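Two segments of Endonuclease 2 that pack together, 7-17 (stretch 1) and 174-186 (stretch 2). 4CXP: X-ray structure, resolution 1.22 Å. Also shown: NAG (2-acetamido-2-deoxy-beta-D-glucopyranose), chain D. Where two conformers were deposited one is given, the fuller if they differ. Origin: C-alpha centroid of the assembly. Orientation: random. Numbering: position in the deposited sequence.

Stretch 1 (7-17) EIICKIAQTRL
Stretch 2 174-186: LEGMVDALKKNIT

At the centre of the contact lie Ile8 and Ile12, one helical turn apart on the first helix, set against Val178, Leu181 and Ile185 of the second. Residues 7-14 and 176-186 are helical, with phi/psi near -63/-43, and Thr15 follows at -76/-9; the axes approach to 9.9 Å and their N-to-C directions diverge by 48° (signed crossing angle -48°). The register is fixed by two CA pairs: Ile8 CA lies 5.8 Å from Val178 CA, and Ile12 CA lies 7.0 Å from Lys182 CA, so the helices spread toward their C-terminal ends.

Ile8 points its CA-to-CB bond toward the other helix and, with chi1 m and chi2 t, meets three residues. Its CG1 lies 3.9 Å from Val178 CG2, its CD1 reaches 3.6 Å from Met177 SD, and its CG2 sits 3.6 Å from Leu181 CD1. The short, branched Val178 (chi1 t) suits the place where the backbones come nearest, whereas the longer, flexible Met177 (t, t, m) can reach the contact from a sideways CA-to-CB bond. Ile12, also m, t, starts sideways, but its end comes nearer: CD1 lies 4.1 Å from Leu181 CB, and CG2 lies 4.0 Å from Ile185 CD1. Leu181 and Ile185, both m, t, point toward the first stretch. All these apolar side chains are buried, and the contact as a whole covers 516 Å², both sides summed.

Farther out, long side chains combine aliphatic packing with polar ends. Lys11 (m, t, t, m) lays its CD 4.1 Å from Val178 CG2 and carries its ammonium outward to Glu175, just before the second helix. There Lys11 NZ donates a hydrogen bond to Glu175 OE2 at 2.7 Å, within a salt bridge; Glu175, folded m, m with chi3 -33°, brings its carboxylate to meet it. A water O lies 2.5 Å from Glu175 OE1, to which it donates, and 3.4 Å from Lys11 NZ, from which it accepts a weak hydrogen bond, bridging the same pair.

Toward the other end, Lys182 (m, t, p, t) places its CG 4.3 Å from Ile12 CG1 and runs on outward, its CE 3.7 Å from Thr15 OG1, to end in an ammonium at the border. Thr15, exposed and with its CA-to-CB bond toward the second stretch, takes chi1 p; a small polar side chain is at home at such a margin. Next in sequence, Arg16 (phi/psi -105/8; m, t, p, chi4 79°) brings NH1 to 3.4 Å from Ile185 CG2, an oblique approach, while its NH2 is hydrogen-bonded elsewhere in the structure. Asn184 faces out of reach of this contact and carries the glycan, with its ND2 bonded to NAG C1 at 1.5 Å.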

# COMPACT_ATOMS: atom_id res chain seq x y z
N GLU A 7 -2.53 -0.12 8.68
CA GLU A 7 -3.66 0.19 9.56
C GLU A 7 -4.41 1.42 9.07
O GLU A 7 -5.63 1.43 9.05
CB GLU A 7 -3.21 0.39 11.00
CG GLU A 7 -2.90 -0.88 11.75
CD GLU A 7 -2.46 -0.61 13.18
OE1 GLU A 7 -2.02 0.52 13.48
OE2 GLU A 7 -2.54 -1.54 13.99
N ILE A 8 -3.67 2.46 8.71
CA ILE A 8 -4.28 3.68 8.22
C ILE A 8 -5.11 3.41 6.97
O ILE A 8 -6.25 3.85 6.86
CB ILE A 8 -3.20 4.76 7.97
CG1 ILE A 8 -2.59 5.25 9.29
CG2 ILE A 8 -3.75 5.91 7.14
CD1 ILE A 8 -1.29 6.01 9.15
N ILE A 9 -4.51 2.70 6.01
CA ILE A 9 -5.20 2.41 4.77
C ILE A 9 -6.49 1.63 5.03
O ILE A 9 -7.54 1.95 4.48
CB ILE A 9 -4.24 1.67 3.81
CG1 ILE A 9 -3.20 2.68 3.29
CG2 ILE A 9 -4.98 0.99 2.67
CD1 ILE A 9 -2.07 2.06 2.51
N CYS A 10 -6.39 0.60 5.85
CA CYS A 10 -7.55 -0.23 6.11
C CYS A 10 -8.61 0.47 6.95
O CYS A 10 -9.80 0.22 6.76
CB CYS A 10 -7.13 -1.57 6.72
SG CYS A 10 -6.46 -2.67 5.45
N LYS A 11 -8.22 1.36 7.86
CA LYS A 11 -9.19 2.15 8.64
C LYS A 11 -9.96 3.10 7.73
O LYS A 11 -11.18 3.20 7.81
CB LYS A 11 -8.49 2.92 9.76
CG LYS A 11 -8.10 2.05 10.94
CD LYS A 11 -7.20 2.80 11.91
CE LYS A 11 -6.92 2.00 13.16
NZ LYS A 11 -8.05 2.10 14.12
N ILE A 12 -9.24 3.77 6.83
CA ILE A 12 -9.90 4.64 5.86
C ILE A 12 -10.86 3.80 5.01
O ILE A 12 -12.02 4.15 4.79
CB ILE A 12 -8.88 5.39 4.99
CG1 ILE A 12 -8.12 6.41 5.84
CG2 ILE A 12 -9.57 6.06 3.82
CD1 ILE A 12 -6.96 7.04 5.13
N ALA A 13 -10.36 2.68 4.50
CA ALA A 13 -11.16 1.88 3.60
C ALA A 13 -12.44 1.39 4.26
O ALA A 13 -13.52 1.45 3.67
CB ALA A 13 -10.38 0.70 3.08
N GLN A 14 -12.34 0.87 5.48
CA GLN A 14 -13.50 0.21 6.05
C GLN A 14 -14.63 1.22 6.28
O GLN A 14 -15.80 0.88 6.12
CB GLN A 14 -13.17 -0.59 7.30
CG GLN A 14 -14.34 -1.46 7.77
CD GLN A 14 -13.96 -2.50 8.81
OE1 GLN A 14 -12.91 -2.40 9.45
NE2 GLN A 14 -14.77 -3.55 8.94
N THR A 15 -14.29 2.46 6.59
CA THR A 15 -15.30 3.49 6.79
C THR A 15 -15.93 4.02 5.50
O THR A 15 -16.92 4.71 5.56
CB THR A 15 -14.79 4.66 7.66
OG1 THR A 15 -13.74 5.34 6.98
CG2 THR A 15 -14.31 4.16 9.00
N ARG A 16 -15.37 3.64 4.35
CA ARG A 16 -15.87 4.05 3.03
C ARG A 16 -16.60 2.91 2.32
O ARG A 16 -16.98 3.05 1.16
CB ARG A 16 -14.73 4.56 2.17
CG ARG A 16 -14.12 5.84 2.69
CD ARG A 16 -12.99 6.31 1.78
NE ARG A 16 -13.48 6.77 0.49
CZ ARG A 16 -14.01 7.96 0.29
NH1 ARG A 16 -14.10 8.85 1.27
NH2 ARG A 16 -14.44 8.26 -0.92
N LEU A 17 -16.85 1.80 2.99
CA LEU A 17 -17.56 0.69 2.37
C LEU A 17 -19.05 1.01 2.28
O LEU A 17 -19.64 1.60 3.19
CB LEU A 17 -17.35 -0.58 3.17
CG LEU A 17 -15.91 -1.08 3.25
CD1 LEU A 17 -15.85 -2.36 4.05
CD2 LEU A 17 -15.31 -1.26 1.87
N LEU A 174 -2.96 7.51 18.22
CA LEU A 174 -3.04 6.40 17.27
C LEU A 174 -3.95 6.67 16.06
O LEU A 174 -3.73 6.08 15.00
CB LEU A 174 -3.47 5.13 18.00
N GLU A 175 -4.93 7.56 16.20
CA GLU A 175 -5.95 7.96 15.20
C GLU A 175 -5.81 9.37 14.63
O GLU A 175 -6.59 9.80 13.79
CB GLU A 175 -7.31 7.89 15.90
CG GLU A 175 -7.65 6.51 16.44
CD GLU A 175 -7.79 5.48 15.35
OE1 GLU A 175 -8.25 5.84 14.26
OE2 GLU A 175 -7.50 4.31 15.60
N GLY A 176 -4.81 10.12 15.09
CA GLY A 176 -4.67 11.49 14.64
C GLY A 176 -4.41 11.63 13.15
O GLY A 176 -5.01 12.45 12.48
N MET A 177 -3.51 10.82 12.64
CA MET A 177 -3.19 10.88 11.23
C MET A 177 -4.39 10.40 10.38
O MET A 177 -4.73 11.03 9.40
CB MET A 177 -1.91 10.09 10.91
CG MET A 177 -1.39 10.36 9.50
SD MET A 177 0.05 9.39 8.99
CE MET A 177 1.17 9.95 10.22
N VAL A 178 -5.04 9.32 10.79
CA VAL A 178 -6.24 8.84 10.11
C VAL A 178 -7.30 9.91 10.02
O VAL A 178 -7.90 10.13 8.97
CB VAL A 178 -6.90 7.68 10.88
CG1 VAL A 178 -8.30 7.35 10.34
CG2 VAL A 178 -5.99 6.51 10.76
N ASP A 179 -7.56 10.55 11.15
CA ASP A 179 -8.60 11.54 11.21
C ASP A 179 -8.29 12.72 10.30
O ASP A 179 -9.15 13.25 9.62
CB ASP A 179 -8.84 11.99 12.66
CG ASP A 179 -9.45 10.87 13.53
OD1 ASP A 179 -9.93 9.86 12.99
OD2 ASP A 179 -9.42 11.00 14.77
N ALA A 180 -7.02 13.13 10.26
CA ALA A 180 -6.62 14.25 9.43
C ALA A 180 -6.71 13.89 7.94
O ALA A 180 -7.10 14.72 7.12
CB ALA A 180 -5.22 14.70 9.81
N LEU A 181 -6.33 12.67 7.59
CA LEU A 181 -6.48 12.21 6.21
C LEU A 181 -7.94 12.17 5.80
O LEU A 181 -8.29 12.60 4.70
CB LEU A 181 -5.81 10.85 6.03
CG LEU A 181 -4.29 10.84 6.13
CD1 LEU A 181 -3.77 9.44 6.28
CD2 LEU A 181 -3.66 11.53 4.93
N LYS A 182 -8.81 11.65 6.66
CA LYS A 182 -10.24 11.60 6.35
C LYS A 182 -10.81 12.99 6.15
O LYS A 182 -11.60 13.24 5.24
CB LYS A 182 -10.99 10.85 7.45
CG LYS A 182 -10.73 9.36 7.44
CD LYS A 182 -11.29 8.65 8.66
CE LYS A 182 -12.78 8.54 8.67
NZ LYS A 182 -13.09 7.82 9.94
N LYS A 183 -10.42 13.95 6.99
CA LYS A 183 -10.89 15.31 6.81
C LYS A 183 -10.44 15.87 5.48
O LYS A 183 -11.22 16.53 4.79
CB LYS A 183 -10.45 16.18 7.98
CG LYS A 183 -11.24 15.86 9.26
CD LYS A 183 -10.94 16.80 10.41
CE LYS A 183 -11.70 16.37 11.66
NZ LYS A 183 -11.13 15.13 12.26
N ASN A 184 -9.19 15.63 5.09
CA ASN A 184 -8.71 16.15 3.83
C ASN A 184 -9.35 15.47 2.61
O ASN A 184 -9.59 16.10 1.61
CB ASN A 184 -7.20 16.08 3.77
CG ASN A 184 -6.55 17.21 4.53
OD1 ASN A 184 -7.23 18.07 5.07
ND2 ASN A 184 -5.22 17.21 4.57
N ILE A 185 -9.66 14.18 2.73
CA ILE A 185 -10.40 13.47 1.68
C ILE A 185 -11.71 14.20 1.40
O ILE A 185 -12.12 14.33 0.25
CB ILE A 185 -10.61 12.00 2.08
CG1 ILE A 185 -9.30 11.23 1.88
CG2 ILE A 185 -11.78 11.36 1.34
CD1 ILE A 185 -9.25 9.87 2.54
N THR A 186 -12.36 14.70 2.44
CA THR A 186 -13.62 15.43 2.31
C THR A 186 -13.45 16.87 1.84
O THR A 186 -14.20 17.31 0.97
CB THR A 186 -14.33 15.45 3.68
OG1 THR A 186 -14.54 14.11 4.11
CG2 THR A 186 -15.67 16.20 3.62
C1 NAG D . -4.53 18.31 5.24
C2 NAG D . -3.08 17.95 5.52
C3 NAG D . -2.36 19.15 6.12
C4 NAG D . -2.52 20.36 5.21
C5 NAG D . -3.99 20.58 4.88
C6 NAG D . -4.21 21.71 3.88
C7 NAG D . -2.96 15.56 5.93
C8 NAG D . -2.87 14.45 6.93
N2 NAG D . -2.98 16.80 6.40
O3 NAG D . -0.99 18.83 6.32
O4 NAG D . -1.97 21.48 5.87
O5 NAG D . -4.54 19.40 4.33
O6 NAG D . -3.53 21.44 2.68
O7 NAG D . -3.07 15.30 4.72
O HOH W 1 -9.69 4.64 12.56